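Local atomic coordinates of polyketide synthase type I (Bacillus amyloliquefaciens, PDB entry 5KKU), a protein that is a modular synthase whose N-terminal dehydratase domain, the part described here, probably removes water from polyketide intermediates on the difficidin assembly line. Residues Pro121-Leu126 / Gly270-Glu275; Asp73-Val78 / Gly99-Gly104; Val165-Asp170 / Gly204-Leu209. All coordinates share one frame; numbering follows the deposited sequence.

Contact 1 (Pro121-Leu126 / Gly270-Glu275); sequences PRAKEL and GNVLAE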
# COMPACT_ATOMS: atom_id res chain seq x y z
N PRO A 121 -10.47 -11.97 12.99
CA PRO A 121 -9.66 -12.42 11.86
C PRO A 121 -9.89 -13.84 11.44
O PRO A 121 -10.10 -14.70 12.23
CB PRO A 121 -8.25 -12.28 12.38
CG PRO A 121 -8.31 -11.11 13.22
CD PRO A 121 -9.48 -11.41 14.03
N ARG A 122 -9.80 -14.06 10.15
CA ARG A 122 -10.02 -15.35 9.57
C ARG A 122 -8.72 -16.09 9.26
O ARG A 122 -8.73 -17.23 8.91
CB ARG A 122 -10.83 -15.21 8.31
CG ARG A 122 -12.33 -15.31 8.52
CD ARG A 122 -13.08 -15.11 7.22
NE ARG A 122 -14.51 -15.18 7.43
CZ ARG A 122 -15.09 -15.95 8.34
NH1 ARG A 122 -14.35 -16.72 9.09
NH2 ARG A 122 -16.40 -15.94 8.51
N ALA A 123 -7.60 -15.39 9.41
CA ALA A 123 -6.29 -15.97 9.14
C ALA A 123 -5.66 -16.52 10.42
O ALA A 123 -5.38 -15.77 11.35
CB ALA A 123 -5.37 -14.95 8.49
N LYS A 124 -5.45 -17.83 10.45
CA LYS A 124 -4.85 -18.49 11.61
C LYS A 124 -3.42 -18.02 11.83
O LYS A 124 -2.69 -17.74 10.88
CB LYS A 124 -4.89 -20.01 11.45
CG LYS A 124 -6.27 -20.56 11.12
CD LYS A 124 -6.23 -21.48 9.91
CE LYS A 124 -6.66 -20.75 8.65
NZ LYS A 124 -7.28 -21.67 7.66
N GLU A 125 -3.02 -17.93 13.10
CA GLU A 125 -1.67 -17.50 13.44
C GLU A 125 -0.62 -18.34 12.73
O GLU A 125 -0.95 -19.27 11.99
CB GLU A 125 -1.46 -17.57 14.96
CG GLU A 125 -1.49 -18.98 15.52
CD GLU A 125 -1.41 -19.01 17.04
OE1 GLU A 125 -2.32 -18.45 17.69
OE2 GLU A 125 -0.44 -19.58 17.57
N LEU A 126 0.65 -18.00 12.94
CA LEU A 126 1.72 -18.71 12.33
C LEU A 126 2.94 -18.64 13.21
O LEU A 126 3.22 -17.64 13.82
CB LEU A 126 1.97 -17.99 10.99
CG LEU A 126 3.21 -18.28 10.17
CD1 LEU A 126 3.07 -19.55 9.37
CD2 LEU A 126 3.57 -17.10 9.29
N GLY A 270 3.06 -14.13 16.28
CA GLY A 270 2.08 -14.81 15.47
C GLY A 270 0.68 -14.29 15.49
O GLY A 270 -0.16 -14.94 15.00
N ASN A 271 0.41 -13.14 16.04
CA ASN A 271 -0.89 -12.52 15.96
C ASN A 271 -1.15 -11.86 14.63
O ASN A 271 -0.27 -11.33 14.05
CB ASN A 271 -1.00 -11.46 17.03
CG ASN A 271 -0.75 -12.00 18.40
OD1 ASN A 271 -1.37 -12.96 18.81
ND2 ASN A 271 0.17 -11.41 19.09
N VAL A 272 -2.39 -11.93 14.17
CA VAL A 272 -2.83 -11.21 13.00
C VAL A 272 -2.87 -9.68 13.18
O VAL A 272 -3.61 -9.18 13.95
CB VAL A 272 -4.15 -11.76 12.46
CG1 VAL A 272 -4.71 -10.88 11.37
CG2 VAL A 272 -3.96 -13.16 11.92
N LEU A 273 -2.08 -8.94 12.43
CA LEU A 273 -2.13 -7.50 12.52
C LEU A 273 -3.03 -6.95 11.45
O LEU A 273 -3.78 -6.07 11.72
CB LEU A 273 -0.77 -6.81 12.50
CG LEU A 273 0.43 -7.40 13.19
CD1 LEU A 273 1.73 -6.86 12.66
CD2 LEU A 273 0.38 -7.31 14.69
N ALA A 274 -2.94 -7.50 10.26
CA ALA A 274 -3.74 -7.09 9.17
C ALA A 274 -4.04 -8.19 8.15
O ALA A 274 -3.31 -9.10 8.01
CB ALA A 274 -3.08 -5.91 8.51
N GLU A 275 -5.11 -8.05 7.40
CA GLU A 275 -5.47 -8.97 6.37
C GLU A 275 -5.73 -8.26 5.07
O GLU A 275 -6.43 -7.26 5.03
CB GLU A 275 -6.71 -9.75 6.74
CG GLU A 275 -6.58 -10.78 7.83
CD GLU A 275 -7.78 -11.67 7.89
OE1 GLU A 275 -8.86 -11.18 8.01
OE2 GLU A 275 -7.66 -12.86 7.76
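E275 sets its CG beside the backbone N and anti to the carbonyl carbon (chi1 -71°), and its chain then runs out extended. This carries OE2 of the carboxylate across to the backbone of 121-126. V272 has CG1 anti to its backbone N (chi1 172°), so CG1 and CG2 reach different residues of the loop.

R122 N gives E275 OE2 a weak hydrogen bond, 3.4 Å long and bent to 134°. A123 presents its methyl to the same oxygen, with A123 CB 3.2 Å from E275 OE2. The stronger polar partners of E275 are on OE1: a salt bridge to R226 and a hydrogen bond with the hydroxyl of Y230. The acid is buried, and these partners would favour its charged form.

V272 fills the middle of the contact. V272 CG1 lies 3.9 Å from P121 CB, and the two side chains slide past each other in opposite directions. V272 CG2 comes very close to a carbonyl, 3.0 Å from A123 O. At the far end E125 and L126 meet G270. E125 CB sits only 2.9 Å from G270 O, which is tight. G270 has no side chain, and G270 CA lies 3.5 Å from L126 O. Y266 adds to the seam: its hydroxyl is hydrogen-bonded to K124 O, and the side chains of V272 and L126 rest on it.

L273 and A274 both face I265, which makes a classic beta bulge at the start of strand 272-283. The arrangement fits the double-hotdog architecture of polyketide synthase dehydratases: the chain leaving the predicted N-terminal hotdog packs against the start of strand 272-283 of the predicted C-terminal hotdog.

Contact 2 (Asp73-Val78 / Gly99-Gly104); sequences DKHLYV and GTPLGG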
# COMPACT_ATOMS: atom_id res chain seq x y z
N ASP A 73 2.47 21.43 -4.76
CA ASP A 73 2.13 20.39 -3.83
C ASP A 73 0.79 19.78 -4.22
O ASP A 73 0.32 20.00 -5.30
CB ASP A 73 2.05 20.94 -2.43
CG ASP A 73 3.33 21.53 -1.96
OD1 ASP A 73 4.38 21.03 -2.30
OD2 ASP A 73 3.29 22.49 -1.23
N LYS A 74 0.16 19.02 -3.35
CA LYS A 74 -1.16 18.54 -3.61
C LYS A 74 -2.08 18.67 -2.43
O LYS A 74 -1.68 18.46 -1.35
CB LYS A 74 -1.14 17.10 -4.08
CG LYS A 74 -0.53 16.89 -5.41
CD LYS A 74 -1.33 17.53 -6.49
CE LYS A 74 -1.56 16.52 -7.56
NZ LYS A 74 -0.40 16.32 -8.44
N HIS A 75 -3.32 19.01 -2.68
CA HIS A 75 -4.38 18.90 -1.71
C HIS A 75 -5.27 17.78 -2.05
O HIS A 75 -5.72 17.68 -3.12
CB HIS A 75 -5.20 20.18 -1.64
CG HIS A 75 -4.55 21.26 -0.85
ND1 HIS A 75 -5.18 22.43 -0.55
CD2 HIS A 75 -3.32 21.35 -0.31
CE1 HIS A 75 -4.38 23.19 0.14
NE2 HIS A 75 -3.24 22.56 0.31
N LEU A 76 -5.55 16.92 -1.11
CA LEU A 76 -6.43 15.81 -1.33
C LEU A 76 -7.78 16.02 -0.65
O LEU A 76 -7.87 16.57 0.38
CB LEU A 76 -5.76 14.55 -0.79
CG LEU A 76 -4.75 13.85 -1.67
CD1 LEU A 76 -3.67 14.77 -2.16
CD2 LEU A 76 -4.20 12.63 -0.99
N TYR A 77 -8.85 15.58 -1.26
CA TYR A 77 -10.18 15.69 -0.69
C TYR A 77 -10.78 14.30 -0.44
O TYR A 77 -11.10 13.61 -1.35
CB TYR A 77 -11.07 16.54 -1.58
CG TYR A 77 -10.54 17.90 -1.90
CD1 TYR A 77 -10.49 18.86 -0.95
CD2 TYR A 77 -10.08 18.21 -3.15
CE1 TYR A 77 -10.01 20.10 -1.23
CE2 TYR A 77 -9.61 19.45 -3.44
CZ TYR A 77 -9.58 20.39 -2.46
OH TYR A 77 -9.12 21.62 -2.69
N VAL A 78 -10.91 13.92 0.81
CA VAL A 78 -11.49 12.64 1.18
C VAL A 78 -12.95 12.78 1.53
O VAL A 78 -13.29 13.41 2.49
CB VAL A 78 -10.73 11.95 2.32
CG1 VAL A 78 -11.25 10.57 2.53
CG2 VAL A 78 -9.27 11.85 2.04
N GLY A 99 0.29 26.50 0.42
CA GLY A 99 -0.89 26.29 1.20
C GLY A 99 -2.24 26.56 0.59
O GLY A 99 -3.20 26.34 1.21
N THR A 100 -2.27 27.01 -0.63
CA THR A 100 -3.50 27.32 -1.30
C THR A 100 -3.71 26.52 -2.58
O THR A 100 -2.87 26.52 -3.44
CB THR A 100 -3.60 28.81 -1.61
OG1 THR A 100 -3.53 29.56 -0.40
CG2 THR A 100 -4.88 29.15 -2.28
N PRO A 101 -4.95 25.87 -2.70
CA PRO A 101 -5.14 25.17 -3.98
C PRO A 101 -5.21 26.09 -5.19
O PRO A 101 -5.39 27.24 -5.03
CB PRO A 101 -6.46 24.44 -3.79
CG PRO A 101 -7.24 25.34 -2.98
CD PRO A 101 -6.28 25.71 -1.94
N LEU A 102 -5.13 25.54 -6.37
CA LEU A 102 -4.99 26.32 -7.55
C LEU A 102 -6.24 26.48 -8.37
O LEU A 102 -6.26 27.24 -9.27
CB LEU A 102 -3.83 25.78 -8.38
CG LEU A 102 -2.39 25.78 -7.88
CD1 LEU A 102 -1.47 25.40 -8.98
CD2 LEU A 102 -1.96 27.07 -7.32
N GLY A 103 -7.25 25.71 -8.01
CA GLY A 103 -8.54 25.72 -8.60
C GLY A 103 -8.71 24.99 -9.89
O GLY A 103 -9.69 25.15 -10.53
N GLY A 104 -7.73 24.22 -10.29
CA GLY A 104 -7.82 23.48 -11.52
C GLY A 104 -8.60 22.20 -11.46
O GLY A 104 -9.54 22.09 -10.74
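The side chains of H75 and P101 cross obliquely, while Y77 meets the same proline at about a right angle. P101 is therefore touched by two side chains that leave strand 73-83 two residues apart. H75 and Y77 both keep CG beside the backbone N and anti to the carbonyl carbon (chi1 -79° and -54°). Their CB atoms both point toward 99-104.

H75 makes the larger contact. H75 ND1 lies 3.7 Å from P101 CD. At the edge of the imidazole, near the ring plane, H75 CE1 comes 3.5 Å from G99 O. Y77 reaches P101 only with its tip, where Y77 OH is 4.0 Å from P101 CB. That hydroxyl is hydrogen-bonded to E94, which is consistent with a settled ring end. G99 has a positive phi and brings the chain round before T100.

No hydrogen bond joins the two segments. Strand 86-97 connects them instead. It pairs antiparallel with 73-83 and also with the short strand 100-101, and P101 packs on E94. On its other side 73-83 pairs with strand 9-15, and H75 and Y77 touch K14 and L12 there. L76 and V78 pack on helix 37-49, so the strand lies between that helix and the surface contact with residues 99-101.

Contact 3 (Val165-Asp170 / Gly204-Leu209); sequences VYQLQD and GSSFAL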
# COMPACT_ATOMS: atom_id res chain seq x y z
N VAL A 165 13.47 -12.17 2.99
CA VAL A 165 12.32 -12.90 2.54
C VAL A 165 12.58 -14.40 2.60
O VAL A 165 13.49 -14.90 2.01
CB VAL A 165 11.94 -12.47 1.11
CG1 VAL A 165 10.68 -13.16 0.65
CG2 VAL A 165 11.79 -10.98 1.03
N TYR A 166 11.73 -15.11 3.29
CA TYR A 166 11.88 -16.53 3.42
C TYR A 166 10.86 -17.23 2.57
O TYR A 166 9.78 -16.81 2.48
CB TYR A 166 11.70 -16.94 4.85
CG TYR A 166 12.66 -16.37 5.80
CD1 TYR A 166 12.47 -15.15 6.36
CD2 TYR A 166 13.78 -17.08 6.17
CE1 TYR A 166 13.37 -14.64 7.23
CE2 TYR A 166 14.67 -16.57 7.06
CZ TYR A 166 14.46 -15.35 7.57
OH TYR A 166 15.35 -14.86 8.41
N GLN A 167 11.25 -18.31 1.96
CA GLN A 167 10.37 -19.10 1.14
C GLN A 167 10.36 -20.55 1.61
O GLN A 167 11.39 -21.12 1.82
CB GLN A 167 10.82 -19.03 -0.30
CG GLN A 167 9.79 -19.44 -1.27
CD GLN A 167 10.31 -19.44 -2.67
OE1 GLN A 167 10.02 -18.55 -3.44
NE2 GLN A 167 11.09 -20.40 -2.99
N LEU A 168 9.18 -21.11 1.75
CA LEU A 168 9.07 -22.50 2.15
C LEU A 168 8.50 -23.40 1.09
O LEU A 168 7.35 -23.28 0.75
CB LEU A 168 8.27 -22.64 3.42
CG LEU A 168 7.99 -24.08 3.82
CD1 LEU A 168 9.25 -24.80 4.27
CD2 LEU A 168 6.87 -24.23 4.80
N GLN A 169 9.30 -24.27 0.50
CA GLN A 169 8.85 -25.17 -0.58
C GLN A 169 8.26 -24.61 -1.82
O GLN A 169 7.59 -25.28 -2.55
CB GLN A 169 8.16 -26.40 0.02
CG GLN A 169 9.09 -27.32 0.76
CD GLN A 169 8.41 -28.33 1.62
OE1 GLN A 169 7.28 -28.66 1.41
NE2 GLN A 169 9.10 -28.85 2.59
N ASP A 170 8.51 -23.35 -2.07
CA ASP A 170 8.01 -22.72 -3.20
C ASP A 170 6.53 -22.34 -3.07
O ASP A 170 5.92 -21.98 -4.02
CB ASP A 170 8.27 -23.35 -4.55
CG ASP A 170 7.59 -24.65 -4.66
OD1 ASP A 170 6.79 -25.00 -3.78
OD2 ASP A 170 7.86 -25.36 -5.63
N GLY A 204 4.84 -12.19 -2.44
CA GLY A 204 4.81 -13.16 -3.50
C GLY A 204 5.90 -12.97 -4.51
O GLY A 204 5.96 -13.70 -5.42
N SER A 205 6.73 -11.96 -4.33
CA SER A 205 7.82 -11.73 -5.25
C SER A 205 8.78 -12.90 -5.37
O SER A 205 9.33 -13.15 -6.41
CB SER A 205 8.57 -10.48 -4.88
OG SER A 205 7.78 -9.35 -5.03
N SER A 206 9.01 -13.63 -4.31
CA SER A 206 9.88 -14.76 -4.37
C SER A 206 9.25 -15.84 -5.22
O SER A 206 9.91 -16.62 -5.82
CB SER A 206 10.14 -15.23 -2.95
OG SER A 206 9.17 -16.15 -2.53
N PHE A 207 7.95 -15.95 -5.24
CA PHE A 207 7.37 -16.91 -6.13
C PHE A 207 7.57 -16.33 -7.49
O PHE A 207 7.12 -15.24 -7.73
CB PHE A 207 5.89 -17.02 -5.91
CG PHE A 207 5.49 -17.42 -4.54
CD1 PHE A 207 6.09 -18.47 -3.91
CD2 PHE A 207 4.49 -16.76 -3.91
CE1 PHE A 207 5.69 -18.84 -2.67
CE2 PHE A 207 4.10 -17.12 -2.68
CZ PHE A 207 4.71 -18.15 -2.05
N ALA A 208 8.22 -17.05 -8.38
CA ALA A 208 8.72 -16.46 -9.59
C ALA A 208 9.97 -15.72 -9.91
O ALA A 208 10.02 -15.04 -10.88
CB ALA A 208 7.65 -15.70 -10.34
N LEU A 209 10.86 -15.57 -8.93
CA LEU A 209 12.23 -15.07 -8.77
C LEU A 209 13.13 -16.29 -8.52
O LEU A 209 12.75 -17.20 -7.83
CB LEU A 209 12.14 -14.22 -7.50
CG LEU A 209 13.44 -13.60 -7.02
CD1 LEU A 209 14.01 -12.63 -8.01
CD2 LEU A 209 13.34 -12.99 -5.64
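F207 lays CD1 and CE1 of its ring against the backbone carbonyl of D170. The closest approach is 3.4 Å, from F207 CE1 to D170 O, and the oxygen comes in obliquely. The ring gets there because CG stands beside the backbone N and anti to the carbonyl carbon (chi1 -59°). Both Q169 and D170 have positive phi and turn the chain after strand 162-168. The model overlaps Q169 O and D170 OD1 (1.5 Å), so D170 calls for caution.

S206 meets two side chains of that strand. S206 CB lies 4.2 Å from V165 CG1. S206 OG is beside Q167, 3.6 Å from Q167 CG and 3.5 Å from Q167 CD. Q167 has CG anti to the backbone N (chi1 -162°) and stays extended, so its amide ends at the serine. Which amide end faces S206 is uncertain, because the group is probably turned over in the model.

The loop is folded tightly on itself. S206 to L209 form a type II turn with a weak hydrogen bond from L209 N to S206 O. A second weak hydrogen bond, 3.0 Å long, runs from F207 N to G204 O. E173, on strand 172-178, holds the same loop from outside. One carboxylate oxygen is hydrogen-bonded to G204 N and the other to S206 OG, and W139 also touches S206.

The contact is buried, yet much of it is polar. If E173 is ionised, the hydroxyl proton of S206 is probably directed to it. S206 OG, or S206 O, might then accept an N-H from a reversed Q167 amide.

From the N terminus, contact 2 closes first. It joins strand 73-83 to the short strand 100-101 and its flanks, around strand 86-97, within the predicted N-terminal hotdog. Contact 1 opens after it, at 121-126, and closes only at 270-275, a loop of 143 residues. It joins the end of the predicted N-terminal hotdog to strand 272-283 of the predicted C-terminal one. Contact 3 is nested inside that loop and stays within the predicted C-terminal hotdog, where it ties strand 162-168 to the loop after helix 194-200. No contacts cross. Contacts 1 and 3 are neighbours, with nearest atoms about 8 Å apart. Contact 2 lies across the chain's centre from both.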